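Local coordinates for protein transcriptional regulator, LysR family (Vibrio cholerae, PDB 3SZP) that activates virulence gene expression in Vibrio cholerae as a LysR-type regulator, probably by binding promoter DNA through its winged helix-turn-helix domain, at residues 91-96 / 276-281; 150-155 / 265-270; 126-131 / 190-195. One frame throughout, in Å; residues are numbered along the deposited sequence.

Contact 1 of 3, residues 91-96 / 276-281; sequences GRIRIS and EKVRLF
Ile93, Ile95 and Phe281 form the apolar heart of a helix-on-sheet contact, in which helix 276-287 packs against strand 91-98 in one lobe of the two-lobed, periplasmic-binding-protein-like domain. The strand and helix segments cross at -54°, their axes 8.7 Å apart at closest approach. Both isoleucines direct CB toward the helix, and each lends its CD1 to the Phe281 ring: that of Ile93 near the root of the ring, 3.7 Å from Phe281 CG, and that of Ile95 at the far end, 3.5 Å from Phe281 CZ. Phe281 reaches this place with CG anti to its backbone N (chi1 -179°), and Phe113 meets the same ring edge-to-face. The CG2 branch of Ile93 turns to the start of the helix, where it touches Lys277 CG at 3.7 Å. Lys277 runs past Ile93 in the opposite direction; Gly91 has no side chain, and the extended lysine lies against its backbone, Lys277 CD 3.9 Å from Gly91 CA. At its end Lys277 NZ gives a weak hydrogen bond of 3.1 Å to Arg92 O. Lysine thus serves two chemistries: its methylenes extend the greasy core, while its ammonium group remains beside a polar backbone atom.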
loop_
_atom_site.group_PDB
_atom_site.type_symbol
_atom_site.label_atom_id
_atom_site.label_comp_id
_atom_site.label_asym_id
_atom_site.label_seq_id
_atom_site.Cartn_x
_atom_site.Cartn_y
_atom_site.Cartn_z
ATOM N N GLY A 91 -13.168 14.362 39.903
ATOM C CA GLY A 91 -12.304 13.600 39.026
ATOM C C GLY A 91 -13.025 13.094 37.785
ATOM O O GLY A 91 -14.241 13.247 37.629
ATOM N N ARG A 92 -12.259 12.484 36.891
ATOM C CA ARG A 92 -12.809 11.952 35.658
ATOM C C ARG A 92 -13.040 10.459 35.800
ATOM O O ARG A 92 -12.269 9.761 36.445
ATOM C CB ARG A 92 -11.849 12.217 34.501
ATOM C CG ARG A 92 -12.405 11.858 33.133
ATOM C CD ARG A 92 -11.280 11.439 32.190
ATOM N NE ARG A 92 -10.578 10.260 32.695
ATOM C CZ ARG A 92 -9.439 9.794 32.193
ATOM N NH1 ARG A 92 -8.859 10.404 31.163
ATOM N NH2 ARG A 92 -8.876 8.715 32.727
ATOM N N ILE A 93 -14.115 9.968 35.208
ATOM C CA ILE A 93 -14.318 8.534 35.145
ATOM C C ILE A 93 -14.455 8.085 33.689
ATOM O O ILE A 93 -15.030 8.782 32.848
ATOM C CB ILE A 93 -15.507 8.069 36.015
ATOM C CG1 ILE A 93 -16.843 8.413 35.376
ATOM C CG2 ILE A 93 -15.433 8.683 37.413
ATOM C CD1 ILE A 93 -18.025 8.135 36.305
ATOM N N ARG A 94 -13.900 6.923 33.389
ATOM C CA ARG A 94 -13.848 6.446 32.019
ATOM C C ARG A 94 -14.779 5.250 31.848
ATOM O O ARG A 94 -14.663 4.241 32.555
ATOM C CB ARG A 94 -12.412 6.078 31.674
ATOM C CG ARG A 94 -12.113 6.042 30.202
ATOM C CD ARG A 94 -10.595 5.984 29.969
ATOM N NE ARG A 94 -10.280 5.986 28.548
ATOM C CZ ARG A 94 -9.908 4.910 27.870
ATOM N NH1 ARG A 94 -9.805 3.741 28.492
ATOM N NH2 ARG A 94 -9.628 5.004 26.570
ATOM N N ILE A 95 -15.712 5.380 30.911
ATOM C CA ILE A 95 -16.756 4.395 30.704
ATOM C C ILE A 95 -16.758 3.895 29.261
ATOM O O ILE A 95 -16.619 4.694 28.326
ATOM C CB ILE A 95 -18.122 5.023 30.995
ATOM C CG1 ILE A 95 -18.146 5.569 32.418
ATOM C CG2 ILE A 95 -19.242 4.013 30.773
ATOM C CD1 ILE A 95 -19.387 6.353 32.737
ATOM N N SER A 96 -16.911 2.582 29.088
ATOM C CA SER A 96 -17.128 1.990 27.773
ATOM C C SER A 96 -18.583 1.529 27.695
ATOM O O SER A 96 -19.136 1.047 28.685
ATOM C CB SER A 96 -16.175 0.809 27.548
ATOM O OG SER A 96 -16.556 0.023 26.432
ATOM N N GLU A 276 -13.847 7.188 45.377
ATOM C CA GLU A 276 -15.199 7.641 45.686
ATOM C C GLU A 276 -15.994 7.999 44.429
ATOM O O GLU A 276 -17.177 7.678 44.321
ATOM C CB GLU A 276 -15.159 8.828 46.660
ATOM C CG GLU A 276 -16.518 9.218 47.223
ATOM C CD GLU A 276 -16.441 10.332 48.269
ATOM O OE1 GLU A 276 -15.499 10.331 49.104
ATOM O OE2 GLU A 276 -17.332 11.216 48.258
ATOM N N LYS A 277 -15.336 8.661 43.484
ATOM C CA LYS A 277 -15.990 9.123 42.263
ATOM C C LYS A 277 -16.626 7.960 41.510
ATOM O O LYS A 277 -17.730 8.086 40.980
ATOM C CB LYS A 277 -15.009 9.877 41.358
ATOM C CG LYS A 277 -13.896 9.013 40.786
ATOM C CD LYS A 277 -12.859 9.831 40.019
ATOM C CE LYS A 277 -11.771 8.923 39.462
ATOM N NZ LYS A 277 -10.553 9.660 39.021
ATOM N N VAL A 278 -15.937 6.821 41.480
ATOM C CA VAL A 278 -16.468 5.641 40.799
ATOM C C VAL A 278 -17.541 4.946 41.648
ATOM O O VAL A 278 -18.562 4.500 41.121
ATOM C CB VAL A 278 -15.342 4.661 40.416
ATOM C CG1 VAL A 278 -15.891 3.506 39.609
ATOM C CG2 VAL A 278 -14.239 5.392 39.628
ATOM N N ARG A 279 -17.318 4.873 42.958
ATOM C CA ARG A 279 -18.312 4.306 43.873
ATOM C C ARG A 279 -19.655 5.028 43.777
ATOM O O ARG A 279 -20.694 4.395 43.698
ATOM C CB ARG A 279 -17.819 4.329 45.327
ATOM C CG ARG A 279 -16.736 3.306 45.646
ATOM C CD ARG A 279 -16.565 3.116 47.164
ATOM N NE ARG A 279 -16.425 4.390 47.871
ATOM C CZ ARG A 279 -15.269 4.887 48.298
ATOM N NH1 ARG A 279 -14.142 4.211 48.109
ATOM N NH2 ARG A 279 -15.238 6.055 48.932
ATOM N N LEU A 280 -19.624 6.355 43.806
ATOM C CA LEU A 280 -20.828 7.158 43.635
ATOM C C LEU A 280 -21.541 6.822 42.317
ATOM O O LEU A 280 -22.765 6.655 42.267
ATOM C CB LEU A 280 -20.469 8.644 43.670
ATOM C CG LEU A 280 -20.032 9.209 45.024
ATOM C CD1 LEU A 280 -19.527 10.649 44.905
ATOM C CD2 LEU A 280 -21.161 9.116 46.032
ATOM N N PHE A 281 -20.771 6.724 41.245
ATOM C CA PHE A 281 -21.348 6.375 39.961
ATOM C C PHE A 281 -22.012 5.003 40.018
ATOM O O PHE A 281 -23.180 4.842 39.675
ATOM C CB PHE A 281 -20.290 6.413 38.854
ATOM C CG PHE A 281 -20.838 6.088 37.497
ATOM C CD1 PHE A 281 -21.547 7.042 36.774
ATOM C CD2 PHE A 281 -20.667 4.822 36.949
ATOM C CE1 PHE A 281 -22.067 6.736 35.514
ATOM C CE2 PHE A 281 -21.178 4.513 35.687
ATOM C CZ PHE A 281 -21.877 5.468 34.978
#

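Contact 2 of 3, residues 150-155 / 265-270; sequences SSLIAR and YMLYNH
Ile153 lies over one face of the Tyr268 ring, its CB 4.0 Å from the ring centroid in a CH-pi contact that suits an apolar, beta-branched residue. With CG between its backbone N and carbonyl carbon (chi1 52°), Tyr268 brings its ring beneath Ile153, and its OH comes within 3.6 Å of Ile153 CG2. The two form an antiparallel hydrogen-bonded pair, Ile153 N donating to Tyr268 O at 2.9 Å and Tyr268 N bonding back to Ile153 O. Arg155 and Met266 make the next such pair on the same face; their side chains run side by side in one direction, Arg155 CD a loose 4.2 Å from Met266 CE. Met266 N reaches Arg155 O at 2.8 Å in a nearly straight bond of 168°. On the other face the small CB of Ala154 lets Leu267 CD2 approach to 3.5 Å. Leu152 crosses Leu267 at about a right angle; its CD1 meets Leu267 CB at 4.1 Å, while CD2 comes within 3.3 Å of Tyr268 C. Within the same lobe as helix 276-287, strand 262-268 thus lies between strands 153-166 and 140-144, and Ile282, Val285 and Ile286 of that helix meet Tyr268, Met266 and Arg155.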
loop_
_atom_site.group_PDB
_atom_site.type_symbol
_atom_site.label_atom_id
_atom_site.label_comp_id
_atom_site.label_asym_id
_atom_site.label_seq_id
_atom_site.Cartn_x
_atom_site.Cartn_y
_atom_site.Cartn_z
ATOM N N SER A 150 -13.817 -12.623 33.535
ATOM C CA SER A 150 -12.486 -12.320 34.047
ATOM C C SER A 150 -12.378 -11.058 34.907
ATOM O O SER A 150 -12.599 -9.944 34.432
ATOM C CB SER A 150 -11.472 -12.273 32.894
ATOM O OG SER A 150 -11.917 -11.425 31.846
ATOM N N SER A 151 -12.042 -11.262 36.179
ATOM C CA SER A 151 -11.591 -10.194 37.073
ATOM C C SER A 151 -12.555 -9.025 37.203
ATOM O O SER A 151 -12.130 -7.893 37.448
ATOM C CB SER A 151 -10.232 -9.657 36.612
ATOM O OG SER A 151 -10.386 -8.758 35.525
ATOM N N LEU A 152 -13.847 -9.281 37.053
ATOM C CA LEU A 152 -14.803 -8.179 37.047
ATOM C C LEU A 152 -16.133 -8.495 37.711
ATOM O O LEU A 152 -16.745 -9.527 37.441
ATOM C CB LEU A 152 -15.037 -7.685 35.622
ATOM C CG LEU A 152 -14.021 -6.670 35.095
ATOM C CD1 LEU A 152 -14.367 -6.301 33.669
ATOM C CD2 LEU A 152 -13.983 -5.425 35.975
ATOM N N ILE A 153 -16.566 -7.596 38.588
ATOM C CA ILE A 153 -17.922 -7.650 39.119
ATOM C C ILE A 153 -18.888 -7.300 37.999
ATOM O O ILE A 153 -18.717 -6.297 37.306
ATOM C CB ILE A 153 -18.136 -6.663 40.279
ATOM C CG1 ILE A 153 -17.044 -6.838 41.333
ATOM C CG2 ILE A 153 -19.506 -6.878 40.910
ATOM C CD1 ILE A 153 -16.974 -8.238 41.860
ATOM N N ALA A 154 -19.900 -8.136 37.820
ATOM C CA ALA A 154 -20.920 -7.885 36.815
ATOM C C ALA A 154 -22.261 -7.681 37.496
ATOM O O ALA A 154 -22.587 -8.366 38.459
ATOM C CB ALA A 154 -20.998 -9.048 35.854
ATOM N N ARG A 155 -23.045 -6.748 36.985
ATOM C CA ARG A 155 -24.382 -6.528 37.498
ATOM C C ARG A 155 -25.374 -6.287 36.370
ATOM O O ARG A 155 -25.159 -5.416 35.536
ATOM C CB ARG A 155 -24.390 -5.329 38.426
ATOM C CG ARG A 155 -25.764 -5.021 38.918
ATOM C CD ARG A 155 -25.753 -3.877 39.877
ATOM N NE ARG A 155 -26.905 -3.978 40.755
ATOM C CZ ARG A 155 -26.846 -4.390 42.012
ATOM N NH1 ARG A 155 -25.683 -4.724 42.547
ATOM N NH2 ARG A 155 -27.955 -4.457 42.726
ATOM N N TYR A 265 -25.445 -5.428 31.093
ATOM C CA TYR A 265 -24.637 -5.497 32.295
ATOM C C TYR A 265 -23.769 -4.260 32.497
ATOM O O TYR A 265 -23.316 -3.638 31.528
ATOM C CB TYR A 265 -23.704 -6.710 32.262
ATOM C CG TYR A 265 -24.386 -8.050 32.365
ATOM C CD1 TYR A 265 -24.704 -8.600 33.598
ATOM C CD2 TYR A 265 -24.696 -8.772 31.225
ATOM C CE1 TYR A 265 -25.321 -9.837 33.689
ATOM C CE2 TYR A 265 -25.324 -10.007 31.302
ATOM C CZ TYR A 265 -25.631 -10.529 32.533
ATOM O OH TYR A 265 -26.228 -11.758 32.597
ATOM N N MET A 266 -23.542 -3.933 33.768
ATOM C CA MET A 266 -22.499 -3.020 34.193
ATOM C C MET A 266 -21.407 -3.853 34.842
ATOM O O MET A 266 -21.693 -4.703 35.676
ATOM C CB MET A 266 -23.041 -2.029 35.220
ATOM C CG MET A 266 -21.976 -1.185 35.919
ATOM S SD MET A 266 -22.673 0.182 36.905
ATOM C CE MET A 266 -23.772 -0.741 37.982
ATOM N N LEU A 267 -20.160 -3.619 34.447
ATOM C CA LEU A 267 -19.040 -4.350 35.003
ATOM C C LEU A 267 -18.070 -3.344 35.579
ATOM O O LEU A 267 -17.918 -2.252 35.034
ATOM C CB LEU A 267 -18.333 -5.175 33.925
ATOM C CG LEU A 267 -19.147 -5.900 32.848
ATOM C CD1 LEU A 267 -18.237 -6.955 32.215
ATOM C CD2 LEU A 267 -20.369 -6.577 33.411
ATOM N N TYR A 268 -17.430 -3.709 36.688
ATOM C CA TYR A 268 -16.471 -2.843 37.362
ATOM C C TYR A 268 -15.594 -3.643 38.299
ATOM O O TYR A 268 -15.943 -4.752 38.690
ATOM C CB TYR A 268 -17.190 -1.765 38.166
ATOM C CG TYR A 268 -18.254 -2.300 39.108
ATOM C CD1 TYR A 268 -19.515 -2.644 38.639
ATOM C CD2 TYR A 268 -17.995 -2.456 40.460
ATOM C CE1 TYR A 268 -20.491 -3.124 39.488
ATOM C CE2 TYR A 268 -18.963 -2.939 41.321
ATOM C CZ TYR A 268 -20.211 -3.269 40.828
ATOM O OH TYR A 268 -21.182 -3.754 41.681
ATOM N N ASN A 269 -14.448 -3.075 38.656
ATOM C CA ASN A 269 -13.592 -3.647 39.682
ATOM C C ASN A 269 -14.222 -3.477 41.063
ATOM O O ASN A 269 -14.865 -2.461 41.337
ATOM C CB ASN A 269 -12.218 -2.991 39.634
ATOM C CG ASN A 269 -11.384 -3.466 38.457
ATOM O OD1 ASN A 269 -10.535 -4.346 38.610
ATOM N ND2 ASN A 269 -11.625 -2.889 37.273
ATOM N N HIS A 270 -14.045 -4.472 41.927
ATOM C CA HIS A 270 -14.671 -4.461 43.248
ATOM C C HIS A 270 -14.561 -3.092 43.899
ATOM O O HIS A 270 -13.551 -2.410 43.757
ATOM C CB HIS A 270 -14.059 -5.520 44.166
ATOM C CG HIS A 270 -14.735 -5.613 45.501
ATOM N ND1 HIS A 270 -16.080 -5.887 45.636
ATOM C CD2 HIS A 270 -14.259 -5.444 46.757
ATOM C CE1 HIS A 270 -16.398 -5.897 46.918
ATOM N NE2 HIS A 270 -15.311 -5.631 47.619
#

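Contact 3 of 3, residues 126-131 / 190-195; sequences MSNQAD and KGYPLL
Tyr192 meets Asn128 in a surface contact that no hydrogen bond crosses, and most of the second segment's share of it comes from this ring. Strand 188-191 ends just before, at Gly191. Tyr192 holds CG anti to its backbone N (chi1 178°), which starts the ring outward toward residues 128-130. The Asn128 side chain crosses it at about a right angle, with CB 3.6 Å from Tyr192 CE1 and the amide plane 47° from that of the ring. Beyond CE1 the Tyr192 OH stands 3.5 Å from Ala130 N, without a hydrogen bond. Tyrosine suits the place because its long flat ring can reach across between the two loops. Pro193 follows a cis peptide bond and lays its CB over one face of the Tyr192 ring, toward its rim; Pro193 CG is met by Gln129 NE2 at 3.7 Å, although Gln129 is poorly ordered. Leu194 N then bonds back to Gly191 O at 2.7 Å, closing the turn. The contact spans the two lobes, across the cleft where relatives bind effectors and this protein possibly does. Behind the turn Tyr192 pairs with the Ala217 backbone, and Pro193 and Leu194 rest on Arg262 of strand 262-268; Ser127 is backbone-bonded to Ala97 of strand 91-98.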
loop_
_atom_site.group_PDB
_atom_site.type_symbol
_atom_site.label_atom_id
_atom_site.label_comp_id
_atom_site.label_asym_id
_atom_site.label_seq_id
_atom_site.Cartn_x
_atom_site.Cartn_y
_atom_site.Cartn_z
ATOM N N MET A 126 -17.928 4.640 22.957
ATOM C CA MET A 126 -18.878 3.672 22.429
ATOM C C MET A 126 -18.246 2.754 21.404
ATOM O O MET A 126 -17.492 3.204 20.544
ATOM C CB MET A 126 -20.061 4.378 21.783
ATOM C CG MET A 126 -21.244 4.452 22.693
ATOM S SD MET A 126 -21.484 6.147 23.185
ATOM C CE MET A 126 -22.061 6.780 21.600
ATOM N N SER A 127 -18.580 1.472 21.474
ATOM C CA SER A 127 -18.160 0.526 20.435
ATOM C C SER A 127 -19.124 -0.651 20.336
ATOM O O SER A 127 -19.810 -0.979 21.296
ATOM C CB SER A 127 -16.752 0.011 20.734
ATOM O OG SER A 127 -16.691 -0.388 22.095
ATOM N N ASN A 128 -19.168 -1.291 19.171
ATOM C CA ASN A 128 -19.926 -2.524 19.037
ATOM C C ASN A 128 -19.320 -3.537 20.008
ATOM O O ASN A 128 -18.180 -3.365 20.454
ATOM C CB ASN A 128 -19.883 -3.022 17.597
ATOM C CG ASN A 128 -18.489 -3.446 17.169
ATOM O OD1 ASN A 128 -17.501 -3.117 17.826
ATOM N ND2 ASN A 128 -18.401 -4.183 16.065
ATOM N N GLN A 129 -20.077 -4.561 20.374
ATOM C CA GLN A 129 -19.561 -5.586 21.276
ATOM C C GLN A 129 -18.158 -5.994 20.842
ATOM O O GLN A 129 -17.169 -5.692 21.513
ATOM C CB GLN A 129 -20.472 -6.811 21.253
ATOM C CG GLN A 129 -21.949 -6.487 21.402
ATOM C CD GLN A 129 -22.837 -7.678 21.092
ATOM O OE1 GLN A 129 -22.387 -8.675 20.518
ATOM N NE2 GLN A 129 -24.105 -7.579 21.470
ATOM N N ALA A 130 -18.106 -6.689 19.708
ATOM C CA ALA A 130 -16.866 -7.071 19.035
ATOM C C ALA A 130 -15.693 -7.366 19.967
ATOM O O ALA A 130 -15.799 -8.181 20.885
ATOM C CB ALA A 130 -16.480 -6.019 18.004
ATOM N N ASP A 131 -14.572 -6.697 19.713
ATOM C CA ASP A 131 -13.328 -6.943 20.439
ATOM C C ASP A 131 -13.526 -6.808 21.949
ATOM O O ASP A 131 -14.383 -6.048 22.409
ATOM C CB ASP A 131 -12.232 -5.980 19.967
ATOM C CG ASP A 131 -12.240 -5.775 18.457
ATOM O OD1 ASP A 131 -12.701 -4.704 18.004
ATOM O OD2 ASP A 131 -11.782 -6.680 17.721
ATOM N N LYS A 190 -31.229 -5.073 8.206
ATOM C CA LYS A 190 -30.519 -5.657 9.334
ATOM C C LYS A 190 -29.357 -4.788 9.803
ATOM O O LYS A 190 -28.563 -4.290 8.991
ATOM C CB LYS A 190 -30.033 -7.072 9.000
ATOM C CG LYS A 190 -31.127 -8.040 8.457
ATOM C CD LYS A 190 -30.594 -9.466 8.466
ATOM C CE LYS A 190 -31.584 -10.524 8.008
ATOM N NZ LYS A 190 -30.951 -11.880 8.141
ATOM N N GLY A 191 -29.267 -4.624 11.116
ATOM C CA GLY A 191 -28.179 -3.898 11.739
ATOM C C GLY A 191 -27.446 -4.741 12.757
ATOM O O GLY A 191 -28.047 -5.547 13.487
ATOM N N TYR A 192 -26.126 -4.570 12.803
ATOM C CA TYR A 192 -25.313 -5.320 13.742
ATOM C C TYR A 192 -25.744 -4.900 15.140
ATOM O O TYR A 192 -25.971 -3.719 15.371
ATOM C CB TYR A 192 -23.828 -5.003 13.507
ATOM C CG TYR A 192 -22.915 -5.705 14.477
ATOM C CD1 TYR A 192 -22.702 -5.177 15.740
ATOM C CD2 TYR A 192 -22.278 -6.901 14.142
ATOM C CE1 TYR A 192 -21.884 -5.805 16.648
ATOM C CE2 TYR A 192 -21.443 -7.547 15.062
ATOM C CZ TYR A 192 -21.261 -6.984 16.308
ATOM O OH TYR A 192 -20.465 -7.573 17.259
ATOM N N PRO A 193 -25.834 -5.842 16.094
ATOM C CA PRO A 193 -25.489 -7.269 16.024
ATOM C C PRO A 193 -26.662 -8.191 15.711
ATOM O O PRO A 193 -26.583 -9.386 16.014
ATOM C CB PRO A 193 -24.980 -7.570 17.438
ATOM C CG PRO A 193 -25.802 -6.635 18.324
ATOM C CD PRO A 193 -26.127 -5.409 17.479
ATOM N N LEU A 194 -27.734 -7.675 15.134
ATOM C CA LEU A 194 -28.886 -8.533 14.850
ATOM C C LEU A 194 -28.932 -8.831 13.352
ATOM O O LEU A 194 -29.794 -8.333 12.620
ATOM C CB LEU A 194 -30.187 -7.869 15.317
ATOM C CG LEU A 194 -30.199 -7.425 16.791
ATOM C CD1 LEU A 194 -31.445 -6.607 17.089
ATOM C CD2 LEU A 194 -30.114 -8.637 17.723
ATOM N N LEU A 195 -27.983 -9.645 12.910
ATOM C CA LEU A 195 -27.858 -9.973 11.499
ATOM C C LEU A 195 -28.472 -11.338 11.211
ATOM O O LEU A 195 -29.126 -11.532 10.185
ATOM C CB LEU A 195 -26.387 -9.940 11.074
ATOM C CG LEU A 195 -25.710 -8.595 11.342
ATOM C CD1 LEU A 195 -24.251 -8.633 10.921
ATOM C CD2 LEU A 195 -26.443 -7.459 10.644
#

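Overall arrangement
Contacts 1 and 2 are partly buried, whereas contact 3 is a surface contact. Contact 1 is largely apolar, a helix laid on a sheet, whereas contact 2 is held by backbone hydrogen bonds between strand neighbours, with buried residues on strand 262-268 and exposed ones on strand 153-166. Contact 3, between loops at strand ends, involves no buried residue and touches without any hydrogen bond. Contacts 1 and 2 are tied together: strand 262-268 leads along the chain into helix 276-287, and the centres of the two contacts are about 14 Å apart. Contact 3 lies about 25 Å and 21 Å, centre to centre, from contacts 1 and 2, yet strand 120-127, on which it begins, is a sheet neighbour of strand 91-98.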